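Local coordinates for superoxide dismutase [Mn] (Saccharomyces cerevisiae, PDB 3BFR), which catalyses the dismutation of superoxide radicals to hydrogen peroxide and molecular oxygen, using one manganese ion per subunit, at residues D51-L56 with R70-I75; T87-F92 with A174-E179; G140-V145 with L154-T159. All coordinates share one frame; numbering follows the deposited sequence.

How the interactions relate
From the N terminus, helix 28-62 runs out and helix 66-94 returns; interaction 1 closes the 13 residues between its segments, near the far end of this helical hairpin. Farther down helix 66-94, interaction 2 opens at 87-92 and closes only at 174-179, joining the alpha-hairpin region to the C-terminal region at the manganese. Nested inside that long loop, interaction 3 pairs 140-145 with 154-159 as a beta hairpin. Interactions 2 and 3 touch, since strands 140-147 and 169-176 are neighbours in one antiparallel sheet, with I175 N 3.0 Å from A142 O. Interaction 1 stands apart, its centre about 26 Å from that of interaction 2, linked to it through helix 66-94.

Interaction 1: residues D51-L56 with R70-I75; sequences DQFQEL and RKMIAI
In the antiparallel helical hairpin of the iron/manganese superoxide dismutase fold, L56 reaches across from helix 28-62 to K71, M72 and I75 of helix 66-94. The two segments run 168° apart in direction with their axes 9.9 Å from each other, and no hydrogen bond joins them, so packing, mostly of apolar groups, makes the contact. L56 holds CG opposite its own carbonyl carbon (chi1 -66°), which carries both methyls over to the facing helix. CD1 enters between backbone and side chain there, L56 CD1 lying 3.4 Å from K71 O and 3.7 Å from I75 CG1. The other methyl, L56 CD2, meets the methylenes of K71, with K71 CD 3.7 Å away. The two side chains cross at about a right angle, and a bend at chi3 turns the lysine end away from the contact. L56 CB lies 3.9 Å from M72 CG. Shortening the leucine to an alanine would probably open a gap beside I75 CG1 and the K71 methylenes, leaving little more than the CB contact with M72.

On the flank facing a second subunit, M72 SD of the conformer given lies obliquely to the F53 ring, 5.5 Å from its centroid, a Met-aromatic contact whose detail is doubtful because M72 has a second conformer and its methyl is modelled too close. F53 also packs on Q76 and I79 of helix 66-94, and its ring meets F53 of the second subunit, so this flank of the hairpin belongs to a subunit interface. On the partly exposed side, Q52 crosses I75 at about a right angle, its extended chain bringing Q52 OE1 to 3.4 Å from I75 CD1.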
loop_
_atom_site.group_PDB
_atom_site.type_symbol
_atom_site.label_atom_id
_atom_site.label_comp_id
_atom_site.label_asym_id
_atom_site.label_seq_id
_atom_site.Cartn_x
_atom_site.Cartn_y
_atom_site.Cartn_z
ATOM N N ASP A 51 0.206 25.299 -0.040
ATOM C CA ASP A 51 0.720 26.417 -0.843
ATOM C C ASP A 51 1.112 25.969 -2.248
ATOM O O ASP A 51 0.709 26.588 -3.233
ATOM C CB ASP A 51 1.926 27.073 -0.161
ATOM C CG ASP A 51 1.533 28.007 0.969
ATOM O OD1 ASP A 51 0.336 28.365 1.083
ATOM O OD2 ASP A 51 2.434 28.392 1.747
ATOM N N GLN A 52 1.888 24.889 -2.327
ATOM C CA GLN A 52 2.336 24.341 -3.606
ATOM C C GLN A 52 1.166 23.883 -4.473
ATOM O O GLN A 52 1.200 24.051 -5.692
ATOM C CB GLN A 52 3.330 23.194 -3.397
ATOM C CG GLN A 52 4.711 23.645 -2.926
ATOM C CD GLN A 52 5.572 22.493 -2.429
ATOM O OE1 GLN A 52 5.064 21.445 -2.022
ATOM N NE2 GLN A 52 6.886 22.688 -2.451
ATOM N N PHE A 53 0.137 23.316 -3.842
ATOM C CA PHE A 53 -1.069 22.894 -4.555
ATOM C C PHE A 53 -1.829 24.081 -5.143
ATOM O O PHE A 53 -2.359 23.990 -6.249
ATOM C CB PHE A 53 -2.005 22.069 -3.662
ATOM C CG PHE A 53 -3.344 21.783 -4.296
ATOM C CD1 PHE A 53 -3.497 20.721 -5.183
ATOM C CD2 PHE A 53 -4.446 22.593 -4.025
ATOM C CE1 PHE A 53 -4.727 20.461 -5.782
ATOM C CE2 PHE A 53 -5.685 22.342 -4.621
ATOM C CZ PHE A 53 -5.823 21.273 -5.499
ATOM N N GLN A 54 -1.888 25.180 -4.394
ATOM C CA GLN A 54 -2.552 26.392 -4.858
ATOM C C GLN A 54 -1.856 26.951 -6.096
ATOM O O GLN A 54 -2.517 27.396 -7.037
ATOM C CB GLN A 54 -2.605 27.444 -3.746
ATOM C CG GLN A 54 -3.476 28.655 -4.073
ATOM C CD GLN A 54 -4.942 28.297 -4.243
ATOM O OE1 GLN A 54 -5.621 27.925 -3.282
ATOM N NE2 GLN A 54 -5.440 28.412 -5.470
ATOM N N GLU A 55 -0.523 26.909 -6.087
ATOM C CA GLU A 55 0.290 27.361 -7.216
ATOM C C GLU A 55 0.073 26.491 -8.453
ATOM O O GLU A 55 -0.014 27.003 -9.572
ATOM C CB GLU A 55 1.776 27.384 -6.844
ATOM C CG GLU A 55 2.142 28.402 -5.766
ATOM C CD GLU A 55 3.643 28.545 -5.583
ATOM O OE1 GLU A 55 4.309 29.098 -6.490
ATOM O OE2 GLU A 55 4.157 28.109 -4.527
ATOM N N LEU A 56 -0.012 25.177 -8.244
ATOM C CA LEU A 56 -0.247 24.229 -9.329
ATOM C C LEU A 56 -1.688 24.293 -9.831
ATOM O O LEU A 56 -1.945 24.095 -11.018
ATOM C CB LEU A 56 0.111 22.803 -8.895
ATOM C CG LEU A 56 1.582 22.497 -8.590
ATOM C CD1 LEU A 56 1.718 21.107 -8.002
ATOM C CD2 LEU A 56 2.466 22.643 -9.824
ATOM N N ARG A 70 0.639 15.776 -13.551
ATOM C CA ARG A 70 1.656 14.928 -12.921
ATOM C C ARG A 70 2.304 15.562 -11.687
ATOM O O ARG A 70 2.560 14.870 -10.700
ATOM C CB ARG A 70 2.719 14.526 -13.939
ATOM N N LYS A 71 2.571 16.867 -11.740
ATOM C CA LYS A 71 3.143 17.565 -10.580
ATOM C C LYS A 71 2.134 17.770 -9.450
ATOM O O LYS A 71 2.528 17.852 -8.285
ATOM C CB LYS A 71 3.852 18.874 -10.962
ATOM C CG LYS A 71 3.183 19.698 -12.044
ATOM C CD LYS A 71 4.132 20.759 -12.601
ATOM C CE LYS A 71 5.205 20.147 -13.487
ATOM N NZ LYS A 71 6.118 21.189 -14.022
ATOM N N MET A 72 0.845 17.843 -9.793
ATOM C CA MET A 72 -0.214 17.870 -8.782
ATOM C C MET A 72 -0.237 16.552 -8.013
ATOM O O MET A 72 -0.380 16.546 -6.791
ATOM C CB MET A 72 -1.586 18.134 -9.405
ATOM C CG MET A 72 -1.782 19.535 -9.947
ATOM S SD MET A 72 -3.525 19.988 -10.065
ATOM C CE MET A 72 -3.765 20.858 -8.519
ATOM N N ILE A 73 -0.084 15.445 -8.744
ATOM C CA ILE A 73 -0.066 14.098 -8.166
ATOM C C ILE A 73 1.106 13.945 -7.201
ATOM O O ILE A 73 0.949 13.415 -6.101
ATOM C CB ILE A 73 -0.004 13.003 -9.271
ATOM C CG1 ILE A 73 -1.271 13.038 -10.131
ATOM C CG2 ILE A 73 0.194 11.610 -8.657
ATOM C CD1 ILE A 73 -1.118 12.371 -11.487
ATOM N N ALA A 74 2.270 14.437 -7.614
ATOM C CA ALA A 74 3.472 14.409 -6.784
ATOM C C ALA A 74 3.282 15.076 -5.416
ATOM O O ALA A 74 3.774 14.566 -4.408
ATOM C CB ALA A 74 4.645 15.038 -7.537
ATOM N N ILE A 75 2.557 16.194 -5.383
ATOM C CA ILE A 75 2.343 16.971 -4.149
ATOM C C ILE A 75 1.262 16.382 -3.213
ATOM O O ILE A 75 1.266 16.659 -2.003
ATOM C CB ILE A 75 2.033 18.476 -4.462
ATOM C CG1 ILE A 75 3.158 19.126 -5.285
ATOM C CG2 ILE A 75 1.768 19.283 -3.188
ATOM C CD1 ILE A 75 4.497 19.302 -4.558
#

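Interaction 2: residues T87-F92 with A174-E179; sequences TNHCLF and AIDAWE. With MN3 (manganese (III) ion), chain B.
Helix segment 87-92 crosses strand segment 174-176 at -109° with the axes 7.8 Å apart, and the backbones come nearest at F92 and A174. F92 lays one ring face over the D176 side chain in a CH-pi contact, D176 CB standing 4.0 Å from the ring centroid. The edge of the same ring points at the strand backbone, with F92 CD1 3.2 Å from A174 O near the ring plane. The ring thus packs against the base of D176, whose CG lies anti to the backbone N (chi1 -162°) and whose carboxylate extends to the metal.

H89 and D176 meet through that ion: H89 NE2 binds manganese at 2.1 Å and D176 OD1 at 2.0 Å. Their ring and carboxylate planes are 84° apart, and the two ligand atoms are close without being hydrogen-bonded. H89 ND1 is hydrogen-bonded to G85 O, so the imidazole is held at both nitrogens and its rotation is fixed. The other carboxylate oxygen, D176 OD2, has two donors. The metal-bound water gives it a hydrogen bond of 2.9 Å, and W178 N, arriving from above the carboxylate plane, closes an Asx turn with a distance of 3.1 Å to D176 OD2. This water also sits over one face of the W178 indole, toward its rim. With H34 and H180 completing the ligands, three histidines, one aspartate and a solvent molecule make the five-coordinate site characteristic of iron/manganese superoxide dismutases.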
loop_
_atom_site.group_PDB
_atom_site.type_symbol
_atom_site.label_atom_id
_atom_site.label_comp_id
_atom_site.label_asym_id
_atom_site.label_seq_id
_atom_site.Cartn_x
_atom_site.Cartn_y
_atom_site.Cartn_z
ATOM N N THR A 87 -3.055 16.633 11.916
ATOM C CA THR A 87 -4.334 16.250 12.529
ATOM C C THR A 87 -4.164 15.197 13.629
ATOM O O THR A 87 -4.701 15.356 14.720
ATOM C CB THR A 87 -5.408 15.829 11.478
ATOM O OG1 THR A 87 -6.584 15.348 12.146
ATOM C CG2 THR A 87 -4.913 14.734 10.581
ATOM N N ASN A 88 -3.392 14.147 13.345
ATOM C CA ASN A 88 -3.208 13.051 14.296
ATOM C C ASN A 88 -2.634 13.503 15.625
ATOM O O ASN A 88 -3.085 13.049 16.671
ATOM C CB ASN A 88 -2.344 11.923 13.710
ATOM C CG ASN A 88 -3.077 11.093 12.675
ATOM O OD1 ASN A 88 -4.308 11.089 12.614
ATOM N ND2 ASN A 88 -2.316 10.378 11.849
ATOM N N HIS A 89 -1.641 14.395 15.588
ATOM C CA HIS A 89 -1.017 14.864 16.827
ATOM C C HIS A 89 -1.920 15.826 17.602
ATOM O O HIS A 89 -1.898 15.839 18.833
ATOM C CB HIS A 89 0.366 15.466 16.570
ATOM C CG HIS A 89 1.392 14.446 16.187
ATOM N ND1 HIS A 89 1.554 14.010 14.891
ATOM C CD2 HIS A 89 2.282 13.750 16.934
ATOM C CE1 HIS A 89 2.505 13.093 14.852
ATOM N NE2 HIS A 89 2.964 12.919 16.077
ATOM N N CYS A 90 -2.708 16.618 16.880
ATOM C CA CYS A 90 -3.728 17.454 17.509
ATOM C C CYS A 90 -4.704 16.593 18.300
ATOM O O CYS A 90 -4.962 16.871 19.467
ATOM C CB CYS A 90 -4.481 18.281 16.470
ATOM S SG CYS A 90 -3.590 19.733 15.870
ATOM N N LEU A 91 -5.227 15.546 17.657
ATOM C CA LEU A 91 -6.086 14.561 18.325
ATOM C C LEU A 91 -5.382 13.939 19.529
ATOM O O LEU A 91 -5.975 13.808 20.605
ATOM C CB LEU A 91 -6.518 13.456 17.347
ATOM C CG LEU A 91 -7.474 13.774 16.190
ATOM C CD1 LEU A 91 -7.499 12.627 15.182
ATOM C CD2 LEU A 91 -8.896 14.080 16.693
ATOM N N PHE A 92 -4.108 13.582 19.340
ATOM C CA PHE A 92 -3.288 12.943 20.372
ATOM C C PHE A 92 -3.204 13.762 21.667
ATOM O O PHE A 92 -3.543 13.248 22.732
ATOM C CB PHE A 92 -1.884 12.622 19.815
ATOM C CG PHE A 92 -1.054 11.714 20.697
ATOM C CD1 PHE A 92 -1.537 10.470 21.103
ATOM C CD2 PHE A 92 0.231 12.090 21.086
ATOM C CE1 PHE A 92 -0.765 9.623 21.906
ATOM C CE2 PHE A 92 1.012 11.254 21.887
ATOM C CZ PHE A 92 0.514 10.018 22.300
ATOM N N ALA A 174 -6.860 8.571 19.899
ATOM C CA ALA A 174 -5.689 8.346 19.055
ATOM C C ALA A 174 -4.482 7.990 19.919
ATOM O O ALA A 174 -4.206 8.670 20.918
ATOM C CB ALA A 174 -5.392 9.592 18.207
ATOM N N ILE A 175 -3.787 6.914 19.548
ATOM C CA ILE A 175 -2.561 6.501 20.237
ATOM C C ILE A 175 -1.422 6.381 19.233
ATOM O O ILE A 175 -1.500 5.598 18.280
ATOM C CB ILE A 175 -2.700 5.150 21.003
ATOM C CG1 ILE A 175 -3.931 5.136 21.933
ATOM C CG2 ILE A 175 -1.403 4.827 21.759
ATOM C CD1 ILE A 175 -3.822 6.028 23.176
ATOM N N ASP A 176 -0.372 7.166 19.469
ATOM C CA ASP A 176 0.796 7.218 18.594
ATOM C C ASP A 176 1.681 6.000 18.820
ATOM O O ASP A 176 2.099 5.744 19.947
ATOM C CB ASP A 176 1.579 8.509 18.872
ATOM C CG ASP A 176 2.542 8.870 17.759
ATOM O OD1 ASP A 176 3.146 9.965 17.849
ATOM O OD2 ASP A 176 2.703 8.082 16.798
ATOM N N ALA A 177 1.948 5.253 17.746
ATOM C CA ALA A 177 2.831 4.077 17.790
ATOM C C ALA A 177 4.175 4.287 17.071
ATOM O O ALA A 177 4.973 3.354 16.962
ATOM C CB ALA A 177 2.105 2.839 17.225
ATOM N N TRP A 178 4.415 5.499 16.571
ATOM C CA TRP A 178 5.732 5.859 16.042
ATOM C C TRP A 178 6.752 5.690 17.157
ATOM O O TRP A 178 6.474 6.005 18.319
ATOM C CB TRP A 178 5.757 7.305 15.542
ATOM C CG TRP A 178 5.143 7.519 14.179
ATOM C CD1 TRP A 178 3.846 7.288 13.817
ATOM C CD2 TRP A 178 5.800 8.038 13.013
ATOM N NE1 TRP A 178 3.656 7.621 12.495
ATOM C CE2 TRP A 178 4.839 8.086 11.979
ATOM C CE3 TRP A 178 7.111 8.465 12.740
ATOM C CZ2 TRP A 178 5.150 8.535 10.685
ATOM C CZ3 TRP A 178 7.419 8.910 11.457
ATOM C CH2 TRP A 178 6.441 8.945 10.448
ATOM N N GLU A 179 7.932 5.188 16.809
ATOM C CA GLU A 179 8.986 4.983 17.795
ATOM C C GLU A 179 9.365 6.264 18.550
ATOM O O GLU A 179 9.676 6.200 19.736
ATOM C CB GLU A 179 10.202 4.297 17.165
ATOM C CG GLU A 179 9.900 2.857 16.736
ATOM C CD GLU A 179 11.090 2.154 16.105
ATOM O OE1 GLU A 179 11.726 2.738 15.205
ATOM O OE2 GLU A 179 11.382 1.007 16.505
HETATM MN MN MN3 B . 4.149 11.235 16.686
HETATM O O HOH W 1 3.667 10.093 14.919
#

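Interaction 3: residues G140-V145 with L154-T159; sequences GWAFIV and LDVVQT
F143 and T159 set their side chains at about a right angle, and the threonine hydroxyl lies at the edge of the phenylalanine ring, in its plane, with T159 OG1 3.5 Å from F143 CE2. T159 CG2 lies 3.6 Å from F143 CE2. A chi1 of 71° turns T159 OG1 between the backbone N and the carbonyl carbon, where it also comes within 3.5 Å of W141 CB; its hydrogen-bond partner is D163 O. Farther along this face V145 and V157 cross at about a right angle, V145 CG1 lying 4.0 Å from V157 CG2. On the other face I144 and V156 lie side by side, pointing the same way, with I144 CG1 4.1 Å from V156 CG2. Six backbone hydrogen bonds hold the antiparallel strands in register; the shortest runs from F143 N to V157 O at 2.8 Å.

The W141 indole meets H89 edge-to-face beside the manganese site, its NE1 bonded to Q162 OE1. Strand 140-147 of this beta hairpin lies between 153-160 and 169-176 in the three-stranded antiparallel sheet; A142, I144 and V156 pack on helix 122-134, and L154 on helix 109-119.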
loop_
_atom_site.group_PDB
_atom_site.type_symbol
_atom_site.label_atom_id
_atom_site.label_comp_id
_atom_site.label_asym_id
_atom_site.label_seq_id
_atom_site.Cartn_x
_atom_site.Cartn_y
_atom_site.Cartn_z
ATOM N N GLY A 140 3.055 4.012 12.866
ATOM C CA GLY A 140 1.625 4.218 12.685
ATOM C C GLY A 140 0.859 4.567 13.943
ATOM O O GLY A 140 1.429 5.051 14.925
ATOM N N TRP A 141 -0.446 4.312 13.889
ATOM C CA TRP A 141 -1.382 4.717 14.928
ATOM C C TRP A 141 -2.401 3.615 15.175
ATOM O O TRP A 141 -2.639 2.781 14.300
ATOM C CB TRP A 141 -2.138 5.982 14.480
ATOM C CG TRP A 141 -1.276 7.194 14.349
ATOM C CD1 TRP A 141 -0.456 7.510 13.305
ATOM C CD2 TRP A 141 -1.154 8.264 15.297
ATOM N NE1 TRP A 141 0.181 8.707 13.549
ATOM C CE2 TRP A 141 -0.228 9.190 14.764
ATOM C CE3 TRP A 141 -1.741 8.534 16.541
ATOM C CZ2 TRP A 141 0.135 10.361 15.439
ATOM C CZ3 TRP A 141 -1.379 9.696 17.213
ATOM C CH2 TRP A 141 -0.455 10.600 16.654
ATOM N N ALA A 142 -2.989 3.604 16.369
ATOM C CA ALA A 142 -4.281 2.942 16.564
ATOM C C ALA A 142 -5.314 3.986 16.972
ATOM O O ALA A 142 -5.002 4.918 17.722
ATOM C CB ALA A 142 -4.201 1.819 17.599
ATOM N N PHE A 143 -6.531 3.828 16.462
ATOM C CA PHE A 143 -7.647 4.711 16.790
ATOM C C PHE A 143 -8.835 3.902 17.301
ATOM O O PHE A 143 -9.276 2.955 16.642
ATOM C CB PHE A 143 -8.119 5.498 15.563
ATOM C CG PHE A 143 -7.082 6.402 14.961
ATOM C CD1 PHE A 143 -6.962 7.728 15.382
ATOM C CD2 PHE A 143 -6.251 5.944 13.938
ATOM C CE1 PHE A 143 -6.013 8.581 14.807
ATOM C CE2 PHE A 143 -5.302 6.785 13.361
ATOM C CZ PHE A 143 -5.181 8.108 13.797
ATOM N N ILE A 144 -9.347 4.273 18.471
ATOM C CA ILE A 144 -10.674 3.831 18.881
ATOM C C ILE A 144 -11.641 4.774 18.172
ATOM O O ILE A 144 -11.525 5.998 18.294
ATOM C CB ILE A 144 -10.867 3.844 20.420
ATOM C CG1 ILE A 144 -9.745 3.039 21.097
ATOM C CG2 ILE A 144 -12.267 3.304 20.793
ATOM C CD1 ILE A 144 -9.736 3.087 22.626
ATOM N N VAL A 145 -12.564 4.203 17.398
ATOM C CA VAL A 145 -13.425 4.998 16.527
ATOM C C VAL A 145 -14.908 4.759 16.797
ATOM O O VAL A 145 -15.284 3.731 17.355
ATOM C CB VAL A 145 -13.134 4.751 15.003
ATOM C CG1 VAL A 145 -11.711 5.190 14.621
ATOM C CG2 VAL A 145 -13.379 3.290 14.612
ATOM N N LEU A 154 -18.607 1.045 17.974
ATOM C CA LEU A 154 -17.193 1.180 18.292
ATOM C C LEU A 154 -16.367 0.125 17.581
ATOM O O LEU A 154 -16.816 -1.008 17.388
ATOM C CB LEU A 154 -16.965 1.063 19.805
ATOM C CG LEU A 154 -17.645 2.077 20.732
ATOM C CD1 LEU A 154 -17.413 1.693 22.178
ATOM C CD2 LEU A 154 -17.135 3.481 20.459
ATOM N N ASP A 155 -15.152 0.512 17.208
ATOM C CA ASP A 155 -14.154 -0.402 16.672
ATOM C C ASP A 155 -12.770 0.175 16.974
ATOM O O ASP A 155 -12.652 1.328 17.409
ATOM C CB ASP A 155 -14.360 -0.595 15.160
ATOM C CG ASP A 155 -13.705 -1.869 14.626
ATOM O OD1 ASP A 155 -13.154 -2.659 15.420
ATOM O OD2 ASP A 155 -13.749 -2.085 13.401
ATOM N N VAL A 156 -11.732 -0.635 16.781
ATOM C CA VAL A 156 -10.348 -0.166 16.881
ATOM C C VAL A 156 -9.677 -0.448 15.548
ATOM O O VAL A 156 -9.763 -1.565 15.025
ATOM C CB VAL A 156 -9.561 -0.837 18.036
ATOM C CG1 VAL A 156 -8.154 -0.243 18.144
ATOM C CG2 VAL A 156 -10.296 -0.666 19.367
ATOM N N VAL A 157 -9.054 0.580 14.981
ATOM C CA VAL A 157 -8.400 0.464 13.678
ATOM C C VAL A 157 -6.939 0.896 13.753
ATOM O O VAL A 157 -6.576 1.744 14.571
ATOM C CB VAL A 157 -9.139 1.272 12.573
ATOM C CG1 VAL A 157 -10.584 0.785 12.417
ATOM C CG2 VAL A 157 -9.106 2.765 12.861
ATOM N N GLN A 158 -6.107 0.291 12.907
ATOM C CA GLN A 158 -4.714 0.707 12.749
ATOM C C GLN A 158 -4.592 1.592 11.524
ATOM O O GLN A 158 -5.300 1.389 10.536
ATOM C CB GLN A 158 -3.803 -0.495 12.505
ATOM C CG GLN A 158 -3.694 -1.539 13.605
ATOM C CD GLN A 158 -2.905 -2.755 13.122
ATOM O OE1 GLN A 158 -2.828 -3.016 11.916
ATOM N NE2 GLN A 158 -2.306 -3.490 14.052
ATOM N N THR A 159 -3.688 2.566 11.580
ATOM C CA THR A 159 -3.208 3.215 10.360
ATOM C C THR A 159 -1.685 3.171 10.361
ATOM O O THR A 159 -1.062 3.026 11.414
ATOM C CB THR A 159 -3.660 4.691 10.204
ATOM O OG1 THR A 159 -2.974 5.514 11.153
ATOM C CG2 THR A 159 -5.182 4.847 10.354
#